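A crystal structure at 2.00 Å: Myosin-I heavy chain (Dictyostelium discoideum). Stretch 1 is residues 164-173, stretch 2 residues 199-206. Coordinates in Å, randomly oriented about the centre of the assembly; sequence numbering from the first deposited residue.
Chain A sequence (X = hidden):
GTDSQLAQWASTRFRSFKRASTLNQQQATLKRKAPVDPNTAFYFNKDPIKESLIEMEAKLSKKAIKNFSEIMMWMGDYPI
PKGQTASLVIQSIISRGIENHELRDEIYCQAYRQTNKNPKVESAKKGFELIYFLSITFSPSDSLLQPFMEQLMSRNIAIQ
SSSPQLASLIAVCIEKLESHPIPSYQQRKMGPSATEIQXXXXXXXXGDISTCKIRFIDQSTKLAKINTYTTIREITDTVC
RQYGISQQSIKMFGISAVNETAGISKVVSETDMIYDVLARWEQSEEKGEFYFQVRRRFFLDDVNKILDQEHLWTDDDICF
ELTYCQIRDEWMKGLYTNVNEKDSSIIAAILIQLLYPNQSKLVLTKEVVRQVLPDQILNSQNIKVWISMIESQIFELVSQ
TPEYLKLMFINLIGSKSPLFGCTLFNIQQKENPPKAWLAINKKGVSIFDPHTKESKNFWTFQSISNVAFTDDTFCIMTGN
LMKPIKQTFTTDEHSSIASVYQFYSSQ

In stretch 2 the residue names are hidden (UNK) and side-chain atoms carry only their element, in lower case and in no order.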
# COMPACT_ATOMS: atom_id res chain seq x y z
N PRO A 164 3.21 -32.14 -13.47
CA PRO A 164 1.86 -31.55 -13.24
C PRO A 164 1.86 -30.26 -12.42
O PRO A 164 0.92 -29.47 -12.56
CB PRO A 164 1.08 -32.69 -12.57
CG PRO A 164 2.11 -33.53 -11.92
CD PRO A 164 3.37 -33.42 -12.75
N GLN A 165 2.90 -30.03 -11.59
CA GLN A 165 3.07 -28.81 -10.80
C GLN A 165 3.38 -27.66 -11.76
O GLN A 165 2.66 -26.66 -11.79
CB GLN A 165 4.21 -28.98 -9.76
CG GLN A 165 4.44 -27.78 -8.84
CD GLN A 165 3.54 -27.82 -7.63
OE1 GLN A 165 3.88 -28.42 -6.60
NE2 GLN A 165 2.39 -27.17 -7.72
N LEU A 166 4.43 -27.83 -12.59
CA LEU A 166 4.83 -26.85 -13.59
C LEU A 166 3.67 -26.62 -14.58
O LEU A 166 3.53 -25.50 -15.08
CB LEU A 166 6.13 -27.31 -14.29
CG LEU A 166 6.69 -26.48 -15.46
CD1 LEU A 166 7.60 -25.36 -14.96
CD2 LEU A 166 7.47 -27.37 -16.40
N ALA A 167 2.80 -27.63 -14.78
CA ALA A 167 1.62 -27.53 -15.64
C ALA A 167 0.55 -26.66 -15.00
O ALA A 167 -0.21 -26.02 -15.73
CB ALA A 167 1.05 -28.91 -15.93
N SER A 168 0.46 -26.64 -13.66
CA SER A 168 -0.52 -25.84 -12.94
C SER A 168 -0.12 -24.37 -12.99
O SER A 168 -0.99 -23.50 -13.06
CB SER A 168 -0.70 -26.34 -11.50
OG SER A 168 0.36 -25.98 -10.63
N LEU A 169 1.20 -24.11 -13.01
CA LEU A 169 1.81 -22.79 -13.12
C LEU A 169 1.55 -22.20 -14.52
O LEU A 169 1.30 -21.00 -14.62
CB LEU A 169 3.31 -22.86 -12.80
CG LEU A 169 4.21 -21.63 -13.09
CD1 LEU A 169 3.68 -20.33 -12.43
CD2 LEU A 169 5.61 -21.89 -12.61
N ILE A 170 1.62 -23.03 -15.58
CA ILE A 170 1.35 -22.58 -16.95
C ILE A 170 -0.15 -22.37 -17.09
O ILE A 170 -0.58 -21.42 -17.76
CB ILE A 170 1.91 -23.56 -18.02
CG1 ILE A 170 3.46 -23.58 -18.01
CG2 ILE A 170 1.38 -23.22 -19.42
CD1 ILE A 170 4.14 -24.79 -18.89
N ALA A 171 -0.96 -23.26 -16.47
CA ALA A 171 -2.41 -23.12 -16.51
C ALA A 171 -2.89 -21.82 -15.81
O ALA A 171 -3.89 -21.26 -16.25
CB ALA A 171 -3.08 -24.34 -15.89
N VAL A 172 -2.17 -21.34 -14.76
CA VAL A 172 -2.57 -20.09 -14.08
C VAL A 172 -2.23 -18.89 -15.00
O VAL A 172 -3.05 -17.98 -15.11
CB VAL A 172 -2.09 -19.92 -12.60
CG1 VAL A 172 -0.58 -19.75 -12.46
CG2 VAL A 172 -2.83 -18.78 -11.90
N CYS A 173 -1.09 -18.97 -15.75
CA CYS A 173 -0.71 -17.94 -16.73
C CYS A 173 -1.80 -17.80 -17.76
O CYS A 173 -2.20 -16.67 -18.06
CB CYS A 173 0.62 -18.29 -17.39
SG CYS A 173 2.03 -18.25 -16.27
N UNK A 199 4.12 -15.84 -1.14
CA UNK A 199 2.72 -16.21 -1.01
C UNK A 199 2.24 -16.96 -2.25
O UNK A 199 1.67 -18.05 -2.11
c UNK A 199 1.86 -15.00 -0.67
o UNK A 199 2.17 -14.61 0.66
N UNK A 200 2.58 -16.45 -3.45
CA UNK A 200 2.23 -17.08 -4.72
C UNK A 200 2.81 -18.52 -4.83
O UNK A 200 2.11 -19.45 -5.23
c UNK A 200 3.85 -17.24 -7.90
c UNK A 200 1.42 -17.82 -9.08
c UNK A 200 2.59 -18.15 -9.72
c UNK A 200 1.46 -17.19 -7.85
c UNK A 200 2.72 -16.21 -5.90
c UNK A 200 2.67 -16.90 -7.24
c UNK A 200 3.80 -17.87 -9.14
N UNK A 201 4.08 -18.67 -4.46
CA UNK A 201 4.83 -19.92 -4.46
C UNK A 201 4.24 -20.96 -3.52
O UNK A 201 3.93 -22.06 -3.98
c UNK A 201 6.31 -19.64 -4.14
c UNK A 201 8.43 -18.66 -5.04
c UNK A 201 10.25 -17.59 -6.33
n UNK A 201 10.71 -17.14 -7.48
n UNK A 201 10.98 -17.44 -5.23
n UNK A 201 9.04 -18.14 -6.26
c UNK A 201 7.06 -19.19 -5.37
N UNK A 202 4.03 -20.59 -2.23
CA UNK A 202 3.46 -21.53 -1.26
C UNK A 202 1.98 -21.85 -1.55
O UNK A 202 1.54 -22.95 -1.23
c UNK A 202 3.70 -21.07 0.17
o UNK A 202 3.18 -19.77 0.42
N UNK A 203 1.23 -20.95 -2.23
CA UNK A 203 -0.15 -21.25 -2.61
C UNK A 203 -0.19 -22.29 -3.77
O UNK A 203 -1.11 -23.10 -3.83
o UNK A 203 -3.29 -20.47 -2.59
n UNK A 203 -2.57 -20.34 -4.71
c UNK A 203 -2.37 -20.28 -3.40
c UNK A 203 -0.95 -20.00 -2.95
N UNK A 204 0.81 -22.27 -4.68
CA UNK A 204 0.85 -23.25 -5.78
C UNK A 204 1.38 -24.59 -5.29
O UNK A 204 0.96 -25.64 -5.78
c UNK A 204 1.69 -22.77 -6.96
c UNK A 204 0.98 -22.07 -8.13
c UNK A 204 -0.32 -22.80 -8.55
c UNK A 204 1.91 -21.98 -9.32
N UNK A 205 2.35 -24.54 -4.35
CA UNK A 205 2.99 -25.71 -3.77
C UNK A 205 2.06 -26.40 -2.74
O UNK A 205 1.76 -27.58 -2.91
c UNK A 205 4.34 -25.32 -3.14
c UNK A 205 6.68 -26.29 -2.56
o UNK A 205 7.23 -25.50 -3.36
c UNK A 205 5.18 -26.50 -2.66
o UNK A 205 7.31 -26.93 -1.69
N UNK A 206 1.62 -25.67 -1.71
CA UNK A 206 0.80 -26.20 -0.61
C UNK A 206 -0.72 -26.02 -0.74
O UNK A 206 -1.47 -26.77 -0.12
n UNK A 206 3.21 -24.96 2.01
c UNK A 206 2.76 -25.71 1.01
c UNK A 206 1.27 -25.62 0.74
o UNK A 206 3.52 -26.44 0.35

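Position 199 carries one carbon and then one oxygen, too far from stretch 1 to touch it. A single hydroxyl on CB is serine: Ser-199, whose backbone O accepts from the N of position 203 and so serves the helix rather than the contact.

Position 200 has seven side-chain carbons, one leading into a six-membered ring with no oxygen at its tip, and the edge of that ring approaches Leu-169 and Val-172. That is phenylalanine. The CA-to-CB bond of Phe-200 points sideways, yet with chi1 at t the ring reaches stretch 1, meeting it edge first: Phe-200 CZ lies 3.6 Å from Leu-169 CD1, and Phe-200 CE1 lies 4.4 Å from Val-172 CG1.

At position 201 three carbons run to a nitrogen, followed by a carbon bearing two more nitrogens, and the extended chain stays clear of stretch 1. This guanidinium identifies Arg-201, which finds hydrogen-bond partners elsewhere in the structure.

Position 202 repeats the pattern of one carbon and one oxygen, again out of reach; it is Ser-202, in rotamer p where Ser-199 is m.

Position 203 shows two carbons, the second carrying one oxygen and one nitrogen, and does not touch stretch 1. The short amide makes it Asn-203.

Position 204 has four carbons forked at the second, with nothing polar; the two end carbons of the fork come near Leu-169 and Ser-168. The fork beyond CB means leucine. Leu-204 points toward stretch 1 and has more area covered there than any other residue of the pair of stretches. Leu-204 CD1 packs 3.9 Å from Leu-169 CB, while Leu-204 CD2 lies 3.9 Å from Ser-168 OG.

Position 205 holds three carbons, the third bearing two oxygens, and its closest contact is through the backbone, its CA lying near Gln-165. A carboxylate on a two-methylene arm is Glu-205. Its CB points away, and Glu-205 CA lies 4.0 Å from Gln-165 OE1.

Position 206 has two carbons, then one oxygen and one nitrogen, and makes no contact with stretch 1. This is Asn-206.

The contact is small, burying 269 Å² between helices whose axes come no closer than 10.9 Å. Phe-200 and Leu-204, four residues apart, bring their side chains to the same neighbour, Leu-169; Val-172 extends the apolar patch along the ring edge. Ser-168 borders this patch with its OG donating to its own helix, at Gln-165 O, 2.7 Å away. Beyond the leucine, Gln-165 NE2 donates to Leu-204 O at 2.9 Å, a bond that reads the backbone rather than a side chain. The rule is economical: an i, i+4 apolar pair supplies the packing, and one amide ties down the end of the patch.

Stretch 2 (199-206) SFRSNLEN
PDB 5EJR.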